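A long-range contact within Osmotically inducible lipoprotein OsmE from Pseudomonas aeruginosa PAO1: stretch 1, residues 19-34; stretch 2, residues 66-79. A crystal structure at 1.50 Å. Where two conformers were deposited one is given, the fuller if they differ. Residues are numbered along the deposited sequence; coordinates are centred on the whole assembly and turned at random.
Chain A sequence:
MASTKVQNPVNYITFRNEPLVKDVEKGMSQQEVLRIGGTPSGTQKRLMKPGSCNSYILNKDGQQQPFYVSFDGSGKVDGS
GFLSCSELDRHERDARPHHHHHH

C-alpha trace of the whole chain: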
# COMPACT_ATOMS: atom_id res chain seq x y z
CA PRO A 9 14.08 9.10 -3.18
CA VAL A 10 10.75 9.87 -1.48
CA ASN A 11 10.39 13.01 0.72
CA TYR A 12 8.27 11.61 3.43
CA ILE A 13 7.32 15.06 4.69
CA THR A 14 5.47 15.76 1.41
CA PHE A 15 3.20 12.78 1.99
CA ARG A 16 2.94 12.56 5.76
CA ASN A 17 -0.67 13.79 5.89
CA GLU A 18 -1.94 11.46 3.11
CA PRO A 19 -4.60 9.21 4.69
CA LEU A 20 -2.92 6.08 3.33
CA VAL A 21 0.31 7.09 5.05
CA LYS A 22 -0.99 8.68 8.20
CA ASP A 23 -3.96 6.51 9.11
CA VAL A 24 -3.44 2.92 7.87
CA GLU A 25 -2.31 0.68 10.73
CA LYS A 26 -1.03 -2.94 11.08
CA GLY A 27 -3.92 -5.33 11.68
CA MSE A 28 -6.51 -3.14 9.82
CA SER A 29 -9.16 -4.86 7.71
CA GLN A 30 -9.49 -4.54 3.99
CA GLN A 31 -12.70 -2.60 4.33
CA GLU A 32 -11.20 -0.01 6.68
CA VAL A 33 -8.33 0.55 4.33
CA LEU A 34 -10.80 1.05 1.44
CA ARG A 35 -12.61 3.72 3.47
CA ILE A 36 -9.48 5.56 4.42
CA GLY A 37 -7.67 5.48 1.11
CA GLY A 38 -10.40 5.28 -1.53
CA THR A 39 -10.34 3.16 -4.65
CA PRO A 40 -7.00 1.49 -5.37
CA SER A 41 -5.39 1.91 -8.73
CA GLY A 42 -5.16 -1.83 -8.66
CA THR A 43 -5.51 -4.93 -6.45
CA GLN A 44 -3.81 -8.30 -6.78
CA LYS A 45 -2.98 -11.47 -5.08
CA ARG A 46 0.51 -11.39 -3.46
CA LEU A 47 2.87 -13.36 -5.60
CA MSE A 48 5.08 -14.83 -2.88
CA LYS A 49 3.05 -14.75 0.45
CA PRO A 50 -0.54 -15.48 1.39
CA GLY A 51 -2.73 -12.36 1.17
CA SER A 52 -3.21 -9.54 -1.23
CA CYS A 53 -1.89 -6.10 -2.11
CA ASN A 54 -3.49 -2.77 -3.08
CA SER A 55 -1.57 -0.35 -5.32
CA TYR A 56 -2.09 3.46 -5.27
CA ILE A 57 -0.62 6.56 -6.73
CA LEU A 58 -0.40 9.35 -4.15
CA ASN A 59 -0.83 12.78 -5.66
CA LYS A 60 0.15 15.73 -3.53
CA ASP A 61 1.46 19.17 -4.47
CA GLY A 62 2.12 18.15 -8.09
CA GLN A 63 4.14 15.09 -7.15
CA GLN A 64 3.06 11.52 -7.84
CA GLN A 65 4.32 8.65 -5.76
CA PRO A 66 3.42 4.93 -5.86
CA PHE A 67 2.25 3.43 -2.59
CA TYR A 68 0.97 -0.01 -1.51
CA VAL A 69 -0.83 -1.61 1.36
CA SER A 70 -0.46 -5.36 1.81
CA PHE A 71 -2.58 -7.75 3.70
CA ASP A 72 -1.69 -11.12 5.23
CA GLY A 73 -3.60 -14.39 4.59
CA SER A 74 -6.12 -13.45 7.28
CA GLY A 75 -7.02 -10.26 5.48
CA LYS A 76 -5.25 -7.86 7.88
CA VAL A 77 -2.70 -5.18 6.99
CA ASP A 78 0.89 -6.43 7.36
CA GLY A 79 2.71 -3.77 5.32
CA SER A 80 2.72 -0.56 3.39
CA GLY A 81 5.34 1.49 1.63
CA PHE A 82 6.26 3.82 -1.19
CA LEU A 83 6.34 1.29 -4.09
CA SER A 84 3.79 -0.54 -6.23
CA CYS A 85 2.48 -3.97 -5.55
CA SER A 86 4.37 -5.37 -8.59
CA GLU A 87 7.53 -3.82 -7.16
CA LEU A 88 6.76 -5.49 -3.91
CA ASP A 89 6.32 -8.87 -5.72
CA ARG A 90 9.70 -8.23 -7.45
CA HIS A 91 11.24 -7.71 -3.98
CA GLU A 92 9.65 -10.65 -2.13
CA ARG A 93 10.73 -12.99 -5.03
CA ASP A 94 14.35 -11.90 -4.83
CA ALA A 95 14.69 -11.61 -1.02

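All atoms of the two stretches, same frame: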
# COMPACT_ATOMS: atom_id res chain seq x y z
N PRO A 19 -3.93 10.22 3.87
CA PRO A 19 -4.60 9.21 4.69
C PRO A 19 -3.99 7.79 4.62
O PRO A 19 -3.87 7.13 5.68
CB PRO A 19 -6.06 9.17 4.18
CG PRO A 19 -6.22 10.58 3.68
CD PRO A 19 -4.86 11.01 3.06
N LEU A 20 -3.55 7.37 3.41
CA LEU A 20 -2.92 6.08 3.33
C LEU A 20 -1.66 5.92 4.16
O LEU A 20 -1.28 4.82 4.62
CB LEU A 20 -2.58 5.73 1.90
CG LEU A 20 -3.89 5.29 1.19
CD1 LEU A 20 -3.59 5.40 -0.32
CD2 LEU A 20 -4.43 3.85 1.58
N VAL A 21 -0.97 7.04 4.33
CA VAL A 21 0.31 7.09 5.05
C VAL A 21 0.01 7.34 6.50
O VAL A 21 0.63 6.68 7.38
CB VAL A 21 1.15 8.25 4.49
CG1 VAL A 21 2.46 8.39 5.30
CG2 VAL A 21 1.47 7.93 3.07
N LYS A 22 -0.84 8.31 6.86
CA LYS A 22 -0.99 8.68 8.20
C LYS A 22 -1.89 7.73 9.01
O LYS A 22 -1.67 7.54 10.25
CB LYS A 22 -1.60 10.07 8.20
CG LYS A 22 -1.56 10.69 9.62
CD LYS A 22 -1.90 12.14 9.44
CE LYS A 22 -3.38 12.27 9.18
NZ LYS A 22 -4.12 12.48 10.47
N ASP A 23 -2.89 7.12 8.31
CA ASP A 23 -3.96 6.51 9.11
C ASP A 23 -4.04 4.99 9.00
O ASP A 23 -4.79 4.37 9.80
CB ASP A 23 -5.30 7.02 8.68
CG ASP A 23 -5.41 8.52 8.92
OD1 ASP A 23 -4.86 9.07 9.91
OD2 ASP A 23 -6.10 9.14 8.07
N VAL A 24 -3.37 4.39 8.02
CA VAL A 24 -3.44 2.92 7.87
C VAL A 24 -2.56 2.26 8.89
O VAL A 24 -1.35 2.60 8.96
CB VAL A 24 -3.08 2.48 6.45
CG1 VAL A 24 -2.86 0.95 6.31
CG2 VAL A 24 -4.13 2.95 5.47
N GLU A 25 -3.06 1.30 9.65
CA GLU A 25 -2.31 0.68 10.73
C GLU A 25 -2.20 -0.84 10.52
O GLU A 25 -3.07 -1.47 9.90
CB GLU A 25 -3.04 0.79 12.15
CG GLU A 25 -2.77 2.12 12.88
CD GLU A 25 -1.34 2.27 13.52
OE1 GLU A 25 -0.63 1.28 13.97
OE2 GLU A 25 -0.85 3.46 13.53
N LYS A 26 -1.14 -1.51 11.04
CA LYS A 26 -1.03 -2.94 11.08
C LYS A 26 -2.29 -3.57 11.72
O LYS A 26 -2.77 -3.04 12.71
CB LYS A 26 0.25 -3.28 11.89
CG LYS A 26 0.54 -4.75 11.92
CD LYS A 26 1.91 -5.02 12.64
CE LYS A 26 2.45 -6.43 12.45
NZ LYS A 26 2.01 -7.09 11.19
N GLY A 27 -2.81 -4.61 11.14
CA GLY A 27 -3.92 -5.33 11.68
C GLY A 27 -5.27 -4.88 11.12
O GLY A 27 -6.26 -5.53 11.47
N MSE A 28 -5.26 -3.77 10.36
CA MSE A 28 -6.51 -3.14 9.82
C MSE A 28 -7.11 -4.06 8.76
O MSE A 28 -6.41 -4.70 7.96
CB MSE A 28 -6.17 -1.75 9.25
CG MSE A 28 -7.33 -0.93 8.63
SE MSE A 28 -6.78 0.96 8.28
CE MSE A 28 -6.99 1.57 10.12
N SER A 29 -8.43 -4.12 8.69
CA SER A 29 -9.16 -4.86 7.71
C SER A 29 -9.17 -4.19 6.35
O SER A 29 -8.88 -3.02 6.21
CB SER A 29 -10.65 -5.03 8.12
OG SER A 29 -11.27 -3.79 8.06
N GLN A 30 -9.37 -5.05 5.35
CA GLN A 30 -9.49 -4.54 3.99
C GLN A 30 -10.53 -3.48 3.81
O GLN A 30 -10.35 -2.41 3.16
CB GLN A 30 -9.77 -5.74 3.05
CG GLN A 30 -8.52 -6.63 2.82
CD GLN A 30 -8.83 -7.98 2.19
OE1 GLN A 30 -9.49 -8.84 2.77
NE2 GLN A 30 -8.36 -8.16 0.98
N GLN A 31 -11.69 -3.62 4.50
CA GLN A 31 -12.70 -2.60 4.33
C GLN A 31 -12.35 -1.25 4.96
O GLN A 31 -12.64 -0.21 4.45
CB GLN A 31 -14.03 -3.14 4.97
CG GLN A 31 -14.88 -3.95 4.05
CD GLN A 31 -16.18 -4.24 4.70
OE1 GLN A 31 -16.89 -3.32 5.15
NE2 GLN A 31 -16.50 -5.50 4.79
N GLU A 32 -11.62 -1.25 6.08
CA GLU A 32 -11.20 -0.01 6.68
C GLU A 32 -10.14 0.72 5.80
O GLU A 32 -10.21 1.91 5.56
CB GLU A 32 -10.60 -0.29 8.02
CG GLU A 32 -10.35 1.05 8.68
CD GLU A 32 -10.49 1.09 10.17
OE1 GLU A 32 -10.25 0.07 10.90
OE2 GLU A 32 -10.81 2.22 10.62
N VAL A 33 -9.24 -0.09 5.21
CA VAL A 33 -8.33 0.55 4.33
C VAL A 33 -9.06 1.16 3.12
O VAL A 33 -8.68 2.26 2.69
CB VAL A 33 -7.28 -0.45 3.87
CG1 VAL A 33 -6.40 0.10 2.72
CG2 VAL A 33 -6.41 -0.87 5.06
N LEU A 34 -10.06 0.46 2.56
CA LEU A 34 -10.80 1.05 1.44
C LEU A 34 -11.48 2.42 1.78
O LEU A 34 -11.47 3.42 1.02
CB LEU A 34 -11.88 0.03 0.90
CG LEU A 34 -11.25 -1.20 0.28
CD1 LEU A 34 -12.22 -2.34 -0.06
CD2 LEU A 34 -10.47 -0.68 -0.97
N PRO A 66 4.05 6.24 -6.10
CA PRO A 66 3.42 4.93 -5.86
C PRO A 66 3.42 4.62 -4.36
O PRO A 66 4.33 4.95 -3.59
CB PRO A 66 4.32 3.97 -6.60
CG PRO A 66 4.79 4.82 -7.78
CD PRO A 66 5.16 6.09 -7.07
N PHE A 67 2.38 3.87 -3.95
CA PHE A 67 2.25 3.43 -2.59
C PHE A 67 1.50 2.11 -2.62
O PHE A 67 0.64 1.90 -3.48
CB PHE A 67 1.45 4.46 -1.77
CG PHE A 67 1.59 4.25 -0.29
CD1 PHE A 67 2.70 4.71 0.43
CD2 PHE A 67 0.51 3.72 0.41
CE1 PHE A 67 2.74 4.54 1.79
CE2 PHE A 67 0.60 3.53 1.79
CZ PHE A 67 1.74 3.95 2.52
N TYR A 68 1.73 1.29 -1.64
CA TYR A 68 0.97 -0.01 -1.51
C TYR A 68 0.52 -0.18 -0.07
O TYR A 68 1.15 0.31 0.88
CB TYR A 68 1.77 -1.22 -1.99
CG TYR A 68 2.69 -1.78 -0.98
CD1 TYR A 68 2.31 -2.70 -0.00
CD2 TYR A 68 4.06 -1.32 -0.93
CE1 TYR A 68 3.11 -3.16 1.01
CE2 TYR A 68 4.93 -1.85 0.05
CZ TYR A 68 4.45 -2.72 1.06
OH TYR A 68 5.29 -3.23 2.01
N VAL A 69 -0.53 -0.98 0.07
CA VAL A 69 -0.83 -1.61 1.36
C VAL A 69 -1.03 -3.12 1.16
O VAL A 69 -1.73 -3.49 0.18
CB VAL A 69 -2.18 -1.02 1.92
CG1 VAL A 69 -2.52 -1.68 3.26
CG2 VAL A 69 -2.05 0.50 2.12
N SER A 70 -0.31 -3.90 1.95
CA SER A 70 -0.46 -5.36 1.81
C SER A 70 -1.18 -5.92 3.00
O SER A 70 -1.15 -5.37 4.12
CB SER A 70 0.91 -6.01 1.63
OG SER A 70 1.75 -5.86 2.80
N PHE A 71 -1.82 -7.08 2.72
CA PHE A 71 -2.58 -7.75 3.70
C PHE A 71 -2.11 -9.20 3.82
O PHE A 71 -1.71 -9.80 2.79
CB PHE A 71 -4.08 -7.84 3.31
CG PHE A 71 -4.69 -6.49 3.12
CD1 PHE A 71 -5.31 -5.80 4.19
CD2 PHE A 71 -4.57 -5.82 1.85
CE1 PHE A 71 -5.82 -4.54 3.99
CE2 PHE A 71 -5.05 -4.52 1.69
CZ PHE A 71 -5.71 -3.90 2.73
N ASP A 72 -2.07 -9.72 5.06
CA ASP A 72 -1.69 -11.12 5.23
C ASP A 72 -2.80 -12.09 4.81
O ASP A 72 -3.86 -11.70 4.32
CB ASP A 72 -1.19 -11.34 6.70
CG ASP A 72 -2.32 -11.20 7.73
OD1 ASP A 72 -3.53 -11.27 7.39
OD2 ASP A 72 -2.06 -10.88 8.95
N GLY A 73 -2.58 -13.39 5.02
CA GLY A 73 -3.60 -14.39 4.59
C GLY A 73 -4.91 -14.30 5.35
O GLY A 73 -5.92 -14.80 4.85
N SER A 74 -4.90 -13.63 6.48
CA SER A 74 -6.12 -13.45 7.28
C SER A 74 -6.89 -12.24 6.82
O SER A 74 -7.93 -11.94 7.38
CB SER A 74 -5.89 -13.35 8.79
OG SER A 74 -5.36 -12.09 9.09
N GLY A 75 -6.32 -11.43 5.88
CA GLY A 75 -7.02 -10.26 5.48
C GLY A 75 -6.61 -8.97 6.21
O GLY A 75 -7.37 -7.99 6.15
N LYS A 76 -5.54 -9.04 7.01
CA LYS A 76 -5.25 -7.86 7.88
C LYS A 76 -3.97 -7.17 7.41
O LYS A 76 -3.04 -7.86 6.94
CB LYS A 76 -5.04 -8.34 9.31
CG LYS A 76 -6.30 -8.97 9.92
CD LYS A 76 -6.03 -9.34 11.37
CE LYS A 76 -7.33 -9.86 12.02
NZ LYS A 76 -7.41 -11.26 11.55
N VAL A 77 -3.90 -5.87 7.51
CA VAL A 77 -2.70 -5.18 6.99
C VAL A 77 -1.45 -5.72 7.67
O VAL A 77 -1.37 -5.84 8.88
CB VAL A 77 -2.81 -3.67 7.34
CG1 VAL A 77 -1.45 -2.96 7.01
CG2 VAL A 77 -3.91 -3.03 6.54
N ASP A 78 -0.44 -6.00 6.87
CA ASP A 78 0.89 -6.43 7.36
C ASP A 78 1.99 -5.55 6.77
O ASP A 78 3.15 -5.75 7.15
CB ASP A 78 1.18 -7.92 7.20
CG ASP A 78 1.26 -8.32 5.79
OD1 ASP A 78 1.03 -7.51 4.86
OD2 ASP A 78 1.60 -9.57 5.54
N GLY A 79 1.65 -4.61 5.93
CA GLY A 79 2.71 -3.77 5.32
C GLY A 79 2.18 -2.62 4.53
O GLY A 79 1.00 -2.61 4.10
O HOH W 1 -1.06 -8.24 10.33
O HOH W 2 4.26 -6.41 9.57
O HOH W 3 -9.97 -7.86 5.89

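A short helix, a loop and the start of a second helix pack against one side of a β-hairpin, the second helix nearly antiparallel to strand 66-71. Along this strand side chains alternate, so Phe 67, Val 69 and Phe 71 point toward the helical stretch while Tyr 68 points away; Val 77, from the returning strand, joins the first set. These four make a hydrophobic surface of two rings with Val 69 between them and Val 77 alongside, next to Phe 71, and the other stretch is shaped to match.

Val 77 is the central bump. Its branched side chain fits a hollow lined by Val 24, Met 28 (selenomethionine here) and Val 33: its CG2 lies 4.1 Å from Val 24 CG1, 3.8 Å from Met 28 CB and 3.6 Å from Val 33 CG2. The compact, branched valines fill this space without long, flexible chains. Val 69 meets Val 24 (CG1 to CG1, 4.0 Å) and, through CG2, Leu 20 CD2 at 4.1 Å.

Val 21 CG2 sits 3.8 Å from Phe 67 CE1, with Leu 20 CB 3.9 Å from Phe 67 CE2. Gln 30 lays its aliphatic CG over one face of Phe 71, 3.6 Å from the ring centroid, while Val 33 CG2 abuts the ring edge, 3.9 Å from CE1. Glutamine suits this exposed border: its CG covers the ring, while its amide OE1 accepts a weak hydrogen bond from a water (3.3 Å).

Backbone bonds fix the register around Val 77. Gly 27 N donates to Val 77 O (2.9 Å), and Val 77 N donates to Met 28 O (2.8 Å). Gly 27 belongs to a type II turn, where its positive phi would jam a CB against the preceding carbonyl. Gly 75 has the same constraint, and a CB there would also lie 3.5 Å from Gln 30 OE1. The same water accepts from Gln 30 N (2.9 Å) and donates to Gly 75 O (2.6 Å).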